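Long-range contact in Pbp related beta-lactamase (Pyrococcus abyssi, PDB 2QMI), which probably acts as a serine peptidase of the penicillin-binding protein and beta-lactamase superfamily, assembled into a self-compartmentalizing octamer: residues K365-F379 / V435-S447. Residues are numbered along the deposited sequence; the frame is centred on the assembly and turned at random.
Sequences KVEGRYMGYKGTIKF and VDLIFERYRLIKS
Met371 and Ile445 form an antiparallel hydrogen-bonded pair, with Met371 N to Ile445 O at 3.1 Å and Ile445 N to Met371 O at 2.9 Å. Beside them, Tyr370 and Lys446 make a non-hydrogen-bonded pair whose CA atoms lie 4.0 Å apart. The side chains of this second pair cross: Lys446 CB sits over one face of the Tyr370 ring, 3.8 Å from its centroid, a CH-pi contact. The lysine chain then bends at three torsions, so that NZ donates a hydrogen bond of 2.8 Å to Lys365 O, in the plane of that carbonyl. The phenol reaches back to its own segment, Tyr370 OH donating to Val366 O at 2.7 Å from above the carbonyl plane, while Val435 CG1 packs at the ring edge. Strands 368-371 and 442-446 are the first and last of an eight-stranded antiparallel barrel in the octamerisation domain, and their pairing closes it. Apolar packing continues with Leu444, whose CG lies beside the backbone N and anti to the carbonyl carbon (chi1 -57°), setting CD1 3.4 Å from Phe379 CD2; Leu390 and Ala392 also touch this phenyl ring. Ile377 CD1 meets Tyr442 CD1 at 3.5 Å, and Tyr442 OH hydrogen-bonds to Glu118 of a second subunit.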
ATOM      1  N   LYS A 365      21.498  12.682 -25.555  1.00 27.40           N
ATOM      2  CA  LYS A 365      22.332  11.540 -25.917  1.00 28.04           C
ATOM      3  C   LYS A 365      23.014  10.870 -24.719  1.00 27.66           C
ATOM      4  O   LYS A 365      23.365   9.690 -24.767  1.00 29.51           O
ATOM      5  CB  LYS A 365      23.420  11.977 -26.899  1.00 29.15           C
ATOM      6  CG  LYS A 365      22.943  12.653 -28.180  1.00 30.49           C
ATOM      7  CD  LYS A 365      24.158  12.928 -29.072  1.00 30.80           C
ATOM      8  CE  LYS A 365      23.806  13.644 -30.376  1.00 31.81           C
ATOM      9  NZ  LYS A 365      25.058  13.934 -31.153  1.00 30.23           N
ATOM     10  N   VAL A 366      23.197  11.631 -23.652  1.00 27.48           N
ATOM     11  CA  VAL A 366      23.881  11.153 -22.463  1.00 26.89           C
ATOM     12  C   VAL A 366      23.018  10.382 -21.465  1.00 27.08           C
ATOM     13  O   VAL A 366      23.546   9.734 -20.556  1.00 27.01           O
ATOM     14  CB  VAL A 366      24.599  12.358 -21.782  1.00 25.89           C
ATOM     15  CG1 VAL A 366      24.671  12.184 -20.288  1.00 26.04           C
ATOM     16  CG2 VAL A 366      25.995  12.502 -22.361  1.00 24.22           C
ATOM     17  N   GLU A 367      21.699  10.437 -21.634  1.00 26.31           N
ATOM     18  CA  GLU A 367      20.796   9.721 -20.735  1.00 25.90           C
ATOM     19  C   GLU A 367      20.780   8.239 -21.084  1.00 24.99           C
ATOM     20  O   GLU A 367      20.937   7.865 -22.251  1.00 23.71           O
ATOM     21  CB  GLU A 367      19.370  10.273 -20.830  1.00 27.25           C
ATOM     22  CG  GLU A 367      19.235  11.756 -20.486  1.00 30.19           C
ATOM     23  CD  GLU A 367      17.797  12.244 -20.597  1.00 31.34           C
ATOM     24  OE1 GLU A 367      17.169  11.974 -21.645  1.00 32.36           O
ATOM     25  OE2 GLU A 367      17.301  12.894 -19.643  1.00 31.02           O
ATOM     26  N   GLY A 368      20.575   7.408 -20.064  1.00 23.28           N
ATOM     27  CA  GLY A 368      20.541   5.969 -20.253  1.00 24.47           C
ATOM     28  C   GLY A 368      21.135   5.203 -19.081  1.00 24.89           C
ATOM     29  O   GLY A 368      21.361   5.768 -18.007  1.00 24.75           O
ATOM     30  N   ARG A 369      21.376   3.907 -19.281  1.00 25.61           N
ATOM     31  CA  ARG A 369      21.942   3.051 -18.239  1.00 25.44           C
ATOM     32  C   ARG A 369      23.402   2.784 -18.588  1.00 24.78           C
ATOM     33  O   ARG A 369      23.726   2.501 -19.736  1.00 24.70           O
ATOM     34  CB  ARG A 369      21.150   1.734 -18.151  1.00 27.76           C
ATOM     35  CG  ARG A 369      21.653   0.736 -17.096  1.00 30.90           C
ATOM     36  CD  ARG A 369      20.539  -0.237 -16.698  1.00 33.96           C
ATOM     37  NE  ARG A 369      20.971  -1.293 -15.782  1.00 35.28           N
ATOM     38  CZ  ARG A 369      21.812  -2.277 -16.103  1.00 36.81           C
ATOM     39  NH1 ARG A 369      22.328  -2.354 -17.325  1.00 37.14           N
ATOM     40  NH2 ARG A 369      22.133  -3.199 -15.201  1.00 37.27           N
ATOM     41  N   TYR A 370      24.276   2.891 -17.596  1.00 23.35           N
ATOM     42  CA  TYR A 370      25.711   2.688 -17.793  1.00 23.90           C
ATOM     43  C   TYR A 370      26.242   1.513 -16.972  1.00 24.70           C
ATOM     44  O   TYR A 370      25.899   1.371 -15.795  1.00 25.02           O
ATOM     45  CB  TYR A 370      26.466   3.966 -17.400  1.00 22.50           C
ATOM     46  CG  TYR A 370      26.284   5.108 -18.372  1.00 22.23           C
ATOM     47  CD1 TYR A 370      27.258   5.397 -19.323  1.00 21.09           C
ATOM     48  CD2 TYR A 370      25.121   5.889 -18.356  1.00 20.50           C
ATOM     49  CE1 TYR A 370      27.085   6.435 -20.235  1.00 20.88           C
ATOM     50  CE2 TYR A 370      24.940   6.926 -19.263  1.00 19.44           C
ATOM     51  CZ  TYR A 370      25.926   7.195 -20.197  1.00 20.73           C
ATOM     52  OH  TYR A 370      25.766   8.232 -21.082  1.00 20.79           O
ATOM     53  N   MET A 371      27.088   0.689 -17.591  1.00 24.43           N
ATOM     54  CA  MET A 371      27.669  -0.480 -16.918  1.00 24.99           C
ATOM     55  C   MET A 371      29.189  -0.422 -16.804  1.00 22.90           C
ATOM     56  O   MET A 371      29.878   0.114 -17.675  1.00 22.11           O
ATOM     57  CB  MET A 371      27.316  -1.774 -17.662  1.00 26.95           C
ATOM     58  CG  MET A 371      25.851  -2.014 -17.849  1.00 32.25           C
ATOM     59  SD  MET A 371      25.007  -1.887 -16.283  1.00 37.10           S
ATOM     60  CE  MET A 371      25.268  -3.562 -15.626  1.00 38.31           C
ATOM     61  N   GLY A 372      29.707  -1.004 -15.727  1.00 21.88           N
ATOM     62  CA  GLY A 372      31.140  -1.038 -15.535  1.00 20.72           C
ATOM     63  C   GLY A 372      31.700  -2.247 -16.263  1.00 19.42           C
ATOM     64  O   GLY A 372      30.998  -2.877 -17.063  1.00 18.10           O
ATOM     65  N   TYR A 373      32.962  -2.568 -15.988  1.00 18.20           N
ATOM     66  CA  TYR A 373      33.630  -3.713 -16.606  1.00 17.69           C
ATOM     67  C   TYR A 373      32.777  -4.970 -16.425  1.00 17.95           C
ATOM     68  O   TYR A 373      32.497  -5.391 -15.298  1.00 16.31           O
ATOM     69  CB  TYR A 373      35.005  -3.910 -15.963  1.00 16.33           C
ATOM     70  CG  TYR A 373      35.744  -5.161 -16.387  1.00 16.86           C
ATOM     71  CD1 TYR A 373      36.506  -5.187 -17.552  1.00 17.81           C
ATOM     72  CD2 TYR A 373      35.719  -6.309 -15.591  1.00 17.11           C
ATOM     73  CE1 TYR A 373      37.236  -6.322 -17.913  1.00 17.47           C
ATOM     74  CE2 TYR A 373      36.441  -7.451 -15.943  1.00 17.95           C
ATOM     75  CZ  TYR A 373      37.198  -7.451 -17.100  1.00 17.36           C
ATOM     76  OH  TYR A 373      37.931  -8.565 -17.431  1.00 18.52           O
ATOM     77  N   LYS A 374      32.358  -5.557 -17.541  1.00 19.08           N
ATOM     78  CA  LYS A 374      31.534  -6.760 -17.512  1.00 20.97           C
ATOM     79  C   LYS A 374      30.364  -6.672 -16.522  1.00 20.95           C
ATOM     80  O   LYS A 374      30.065  -7.634 -15.806  1.00 20.84           O
ATOM     81  CB  LYS A 374      32.409  -7.979 -17.201  1.00 21.33           C
ATOM     82  CG  LYS A 374      33.438  -8.257 -18.293  1.00 26.16           C
ATOM     83  CD  LYS A 374      34.271  -9.500 -18.023  1.00 27.73           C
ATOM     84  CE  LYS A 374      35.332  -9.687 -19.107  1.00 28.62           C
ATOM     85  NZ  LYS A 374      34.754  -9.826 -20.478  1.00 28.23           N
ATOM     86  N   GLY A 375      29.721  -5.506 -16.479  1.00 19.78           N
ATOM     87  CA  GLY A 375      28.567  -5.301 -15.615  1.00 19.67           C
ATOM     88  C   GLY A 375      28.717  -5.336 -14.099  1.00 20.83           C
ATOM     89  O   GLY A 375      27.762  -5.678 -13.402  1.00 20.51           O
ATOM     90  N   THR A 376      29.885  -4.971 -13.576  1.00 19.88           N
ATOM     91  CA  THR A 376      30.082  -4.972 -12.128  1.00 19.61           C
ATOM     92  C   THR A 376      29.209  -3.938 -11.416  1.00 20.87           C
ATOM     93  O   THR A 376      28.495  -4.265 -10.464  1.00 19.96           O
ATOM     94  CB  THR A 376      31.546  -4.694 -11.751  1.00 18.01           C
ATOM     95  OG1 THR A 376      32.002  -3.526 -12.442  1.00 17.28           O
ATOM     96  CG2 THR A 376      32.424  -5.890 -12.098  1.00 17.04           C
ATOM     97  N   ILE A 377      29.283  -2.687 -11.861  1.00 21.61           N
ATOM     98  CA  ILE A 377      28.483  -1.626 -11.254  1.00 23.42           C
ATOM     99  C   ILE A 377      27.546  -1.015 -12.281  1.00 24.03           C
ATOM    100  O   ILE A 377      27.880  -0.929 -13.468  1.00 23.69           O
ATOM    101  CB  ILE A 377      29.372  -0.522 -10.639  1.00 23.78           C
ATOM    102  CG1 ILE A 377      30.393  -0.022 -11.667  1.00 22.60           C
ATOM    103  CG2 ILE A 377      30.070  -1.061  -9.395  1.00 25.11           C
ATOM    104  CD1 ILE A 377      31.318   1.043 -11.127  1.00 19.96           C
ATOM    105  N   LYS A 378      26.372  -0.591 -11.817  1.00 26.06           N
ATOM    106  CA  LYS A 378      25.352  -0.017 -12.697  1.00 27.54           C
ATOM    107  C   LYS A 378      24.941   1.398 -12.302  1.00 27.84           C
ATOM    108  O   LYS A 378      24.694   1.680 -11.118  1.00 27.86           O
ATOM    109  CB  LYS A 378      24.097  -0.902 -12.701  1.00 28.81           C
ATOM    110  CG  LYS A 378      24.365  -2.396 -12.747  1.00 31.01           C
ATOM    111  CD  LYS A 378      24.824  -2.930 -11.396  1.00 33.42           C
ATOM    112  CE  LYS A 378      25.248  -4.395 -11.502  1.00 34.92           C
ATOM    113  NZ  LYS A 378      24.140  -5.240 -12.044  1.00 36.56           N
ATOM    114  N   PHE A 379      24.845   2.270 -13.307  1.00 26.39           N
ATOM    115  CA  PHE A 379      24.461   3.664 -13.112  1.00 27.61           C
ATOM    116  C   PHE A 379      23.449   4.090 -14.165  1.00 27.58           C
ATOM    117  O   PHE A 379      23.404   3.527 -15.254  1.00 27.44           O
ATOM    118  CB  PHE A 379      25.675   4.580 -13.260  1.00 27.62           C
ATOM    119  CG  PHE A 379      26.676   4.457 -12.155  1.00 28.45           C
ATOM    120  CD1 PHE A 379      26.662   5.347 -11.089  1.00 28.51           C
ATOM    121  CD2 PHE A 379      27.658   3.472 -12.194  1.00 28.50           C
ATOM    122  CE1 PHE A 379      27.616   5.263 -10.079  1.00 29.66           C
ATOM    123  CE2 PHE A 379      28.618   3.378 -11.188  1.00 29.04           C
ATOM    124  CZ  PHE A 379      28.598   4.275 -10.129  1.00 29.49           C
ATOM    125  N   VAL A 435      28.119   5.447 -25.809  1.00 27.90           N
ATOM    126  CA  VAL A 435      28.681   6.522 -24.986  1.00 27.00           C
ATOM    127  C   VAL A 435      29.565   6.019 -23.841  1.00 25.69           C
ATOM    128  O   VAL A 435      29.162   5.144 -23.075  1.00 26.25           O
ATOM    129  CB  VAL A 435      27.548   7.398 -24.382  1.00 26.64           C
ATOM    130  CG1 VAL A 435      28.126   8.446 -23.438  1.00 26.53           C
ATOM    131  CG2 VAL A 435      26.761   8.065 -25.495  1.00 26.42           C
ATOM    132  N   ASP A 436      30.768   6.578 -23.731  1.00 25.53           N
ATOM    133  CA  ASP A 436      31.703   6.212 -22.661  1.00 26.47           C
ATOM    134  C   ASP A 436      31.737   7.307 -21.600  1.00 25.19           C
ATOM    135  O   ASP A 436      31.998   8.471 -21.914  1.00 25.35           O
ATOM    136  CB  ASP A 436      33.137   6.043 -23.183  1.00 28.66           C
ATOM    137  CG  ASP A 436      33.297   4.854 -24.095  1.00 30.78           C
ATOM    138  OD1 ASP A 436      33.153   5.023 -25.328  1.00 33.42           O
ATOM    139  OD2 ASP A 436      33.567   3.753 -23.577  1.00 30.79           O
ATOM    140  N   LEU A 437      31.478   6.933 -20.353  1.00 23.21           N
ATOM    141  CA  LEU A 437      31.507   7.887 -19.252  1.00 22.38           C
ATOM    142  C   LEU A 437      32.749   7.633 -18.398  1.00 22.25           C
ATOM    143  O   LEU A 437      32.975   6.523 -17.928  1.00 21.42           O
ATOM    144  CB  LEU A 437      30.244   7.759 -18.387  1.00 20.32           C
ATOM    145  CG  LEU A 437      30.253   8.523 -17.056  1.00 20.29           C
ATOM    146  CD1 LEU A 437      30.562   9.989 -17.288  1.00 20.90           C
ATOM    147  CD2 LEU A 437      28.921   8.369 -16.372  1.00 21.47           C
ATOM    148  N   ILE A 438      33.565   8.662 -18.224  1.00 22.09           N
ATOM    149  CA  ILE A 438      34.769   8.550 -17.411  1.00 22.20           C
ATOM    150  C   ILE A 438      34.548   9.469 -16.221  1.00 22.22           C
ATOM    151  O   ILE A 438      34.544  10.689 -16.374  1.00 23.22           O
ATOM    152  CB  ILE A 438      36.033   9.042 -18.151  1.00 22.28           C
ATOM    153  CG1 ILE A 438      36.206   8.307 -19.486  1.00 22.41           C
ATOM    154  CG2 ILE A 438      37.250   8.860 -17.250  1.00 22.54           C
ATOM    155  CD1 ILE A 438      36.402   6.807 -19.370  1.00 24.34           C
ATOM    156  N   PHE A 439      34.359   8.890 -15.042  1.00 21.35           N
ATOM    157  CA  PHE A 439      34.128   9.689 -13.846  1.00 20.91           C
ATOM    158  C   PHE A 439      35.063   9.269 -12.707  1.00 20.22           C
ATOM    159  O   PHE A 439      34.924   8.193 -12.124  1.00 16.95           O
ATOM    160  CB  PHE A 439      32.663   9.568 -13.420  1.00 22.26           C
ATOM    161  CG  PHE A 439      32.312  10.396 -12.226  1.00 24.44           C
ATOM    162  CD1 PHE A 439      32.585  11.761 -12.206  1.00 26.14           C
ATOM    163  CD2 PHE A 439      31.713   9.812 -11.113  1.00 25.71           C
ATOM    164  CE1 PHE A 439      32.267  12.535 -11.095  1.00 27.35           C
ATOM    165  CE2 PHE A 439      31.390  10.576  -9.992  1.00 27.26           C
ATOM    166  CZ  PHE A 439      31.669  11.941  -9.984  1.00 27.76           C
ATOM    167  N   GLU A 440      36.005  10.152 -12.395  1.00 18.37           N
ATOM    168  CA  GLU A 440      37.014   9.911 -11.373  1.00 19.02           C
ATOM    169  C   GLU A 440      37.760   8.611 -11.677  1.00 17.68           C
ATOM    170  O   GLU A 440      38.497   8.539 -12.662  1.00 16.06           O
ATOM    171  CB  GLU A 440      36.400   9.858  -9.969  1.00 20.64           C
ATOM    172  CG  GLU A 440      37.472   9.783  -8.872  1.00 23.73           C
ATOM    173  CD  GLU A 440      37.207   8.684  -7.851  1.00 25.10           C
ATOM    174  OE1 GLU A 440      36.662   7.626  -8.239  1.00 25.73           O
ATOM    175  OE2 GLU A 440      37.556   8.875  -6.665  1.00 25.31           O
ATOM    176  N   ARG A 441      37.555   7.580 -10.861  1.00 15.50           N
ATOM    177  CA  ARG A 441      38.247   6.307 -11.066  1.00 16.89           C
ATOM    178  C   ARG A 441      37.578   5.345 -12.040  1.00 16.07           C
ATOM    179  O   ARG A 441      38.235   4.478 -12.599  1.00 18.55           O
ATOM    180  CB  ARG A 441      38.412   5.569  -9.732  1.00 16.19           C
ATOM    181  CG  ARG A 441      37.154   4.810  -9.286  1.00 17.99           C
ATOM    182  CD  ARG A 441      37.250   4.350  -7.832  1.00 18.24           C
ATOM    183  NE  ARG A 441      37.538   5.475  -6.948  1.00 19.89           N
ATOM    184  CZ  ARG A 441      37.878   5.369  -5.669  1.00 22.12           C
ATOM    185  NH1 ARG A 441      37.972   4.175  -5.093  1.00 21.17           N
ATOM    186  NH2 ARG A 441      38.156   6.467  -4.973  1.00 22.37           N
ATOM    187  N   TYR A 442      36.279   5.494 -12.252  1.00 17.27           N
ATOM    188  CA  TYR A 442      35.551   4.558 -13.102  1.00 17.44           C
ATOM    189  C   TYR A 442      35.410   4.859 -14.592  1.00 19.20           C
ATOM    190  O   TYR A 442      35.623   5.977 -15.054  1.00 19.40           O
ATOM    191  CB  TYR A 442      34.142   4.368 -12.540  1.00 17.39           C
ATOM    192  CG  TYR A 442      34.068   4.085 -11.052  1.00 16.80           C
ATOM    193  CD1 TYR A 442      34.319   2.812 -10.548  1.00 15.95           C
ATOM    194  CD2 TYR A 442      33.697   5.088 -10.152  1.00 18.27           C
ATOM    195  CE1 TYR A 442      34.197   2.537  -9.192  1.00 17.54           C
ATOM    196  CE2 TYR A 442      33.572   4.821  -8.782  1.00 17.95           C
ATOM    197  CZ  TYR A 442      33.822   3.543  -8.314  1.00 16.85           C
ATOM    198  OH  TYR A 442      33.685   3.266  -6.976  1.00 17.71           O
ATOM    199  N   ARG A 443      35.050   3.812 -15.328  1.00 19.93           N
ATOM    200  CA  ARG A 443      34.756   3.889 -16.753  1.00 20.47           C
ATOM    201  C   ARG A 443      33.409   3.174 -16.835  1.00 20.11           C
ATOM    202  O   ARG A 443      33.257   2.080 -16.290  1.00 19.71           O
ATOM    203  CB  ARG A 443      35.774   3.138 -17.620  1.00 18.54           C
ATOM    204  CG  ARG A 443      35.307   3.067 -19.083  1.00 19.41           C
ATOM    205  CD  ARG A 443      36.259   2.325 -20.017  1.00 19.16           C
ATOM    206  NE  ARG A 443      35.774   2.360 -21.397  1.00 18.76           N
ATOM    207  CZ  ARG A 443      36.408   1.827 -22.440  1.00 19.08           C
ATOM    208  NH1 ARG A 443      37.567   1.208 -22.279  1.00 18.45           N
ATOM    209  NH2 ARG A 443      35.884   1.922 -23.652  1.00 18.72           N
ATOM    210  N   LEU A 444      32.440   3.793 -17.496  1.00 19.95           N
ATOM    211  CA  LEU A 444      31.102   3.221 -17.628  1.00 21.01           C
ATOM    212  C   LEU A 444      30.623   3.338 -19.079  1.00 22.53           C
ATOM    213  O   LEU A 444      30.868   4.347 -19.741  1.00 21.33           O
ATOM    214  CB  LEU A 444      30.138   3.960 -16.694  1.00 20.07           C
ATOM    215  CG  LEU A 444      30.539   3.956 -15.215  1.00 20.53           C
ATOM    216  CD1 LEU A 444      29.753   5.009 -14.452  1.00 20.59           C
ATOM    217  CD2 LEU A 444      30.309   2.570 -14.634  1.00 20.04           C
ATOM    218  N   ILE A 445      29.937   2.313 -19.570  1.00 22.91           N
ATOM    219  CA  ILE A 445      29.468   2.332 -20.950  1.00 25.30           C
ATOM    220  C   ILE A 445      27.960   2.147 -21.048  1.00 26.31           C
ATOM    221  O   ILE A 445      27.415   1.126 -20.616  1.00 27.25           O
ATOM    222  CB  ILE A 445      30.167   1.238 -21.778  1.00 26.07           C
ATOM    223  CG1 ILE A 445      31.687   1.403 -21.669  1.00 25.76           C
ATOM    224  CG2 ILE A 445      29.707   1.313 -23.243  1.00 25.83           C
ATOM    225  CD1 ILE A 445      32.474   0.269 -22.310  1.00 27.36           C
ATOM    226  N   LYS A 446      27.298   3.145 -21.627  1.00 26.91           N
ATOM    227  CA  LYS A 446      25.843   3.149 -21.788  1.00 27.98           C
ATOM    228  C   LYS A 446      25.274   1.881 -22.428  1.00 29.49           C
ATOM    229  O   LYS A 446      25.782   1.410 -23.440  1.00 28.48           O
ATOM    230  CB  LYS A 446      25.432   4.366 -22.619  1.00 27.35           C
ATOM    231  CG  LYS A 446      24.025   4.296 -23.210  1.00 28.42           C
ATOM    232  CD  LYS A 446      23.019   5.132 -22.435  1.00 28.00           C
ATOM    233  CE  LYS A 446      23.437   6.594 -22.418  1.00 27.77           C
ATOM    234  NZ  LYS A 446      23.803   7.078 -23.783  1.00 27.33           N
ATOM    235  N   SER A 447      24.218   1.335 -21.824  1.00 31.20           N
ATOM    236  CA  SER A 447      23.544   0.143 -22.344  1.00 33.83           C
ATOM    237  C   SER A 447      22.783   0.477 -23.637  1.00 35.17           C
ATOM    238  O   SER A 447      21.532   0.404 -23.611  1.00 35.43           O
ATOM    239  CB  SER A 447      22.547  -0.409 -21.320  1.00 34.29           C
ATOM    240  OG  SER A 447      23.200  -0.965 -20.191  1.00 35.36           O
ATOM    241  OXT SER A 447      23.439   0.813 -24.657  1.00 37.24           O
TER
HETATM  242  O   HOH W   1      34.105  -0.598 -14.354  1.00 18.60           O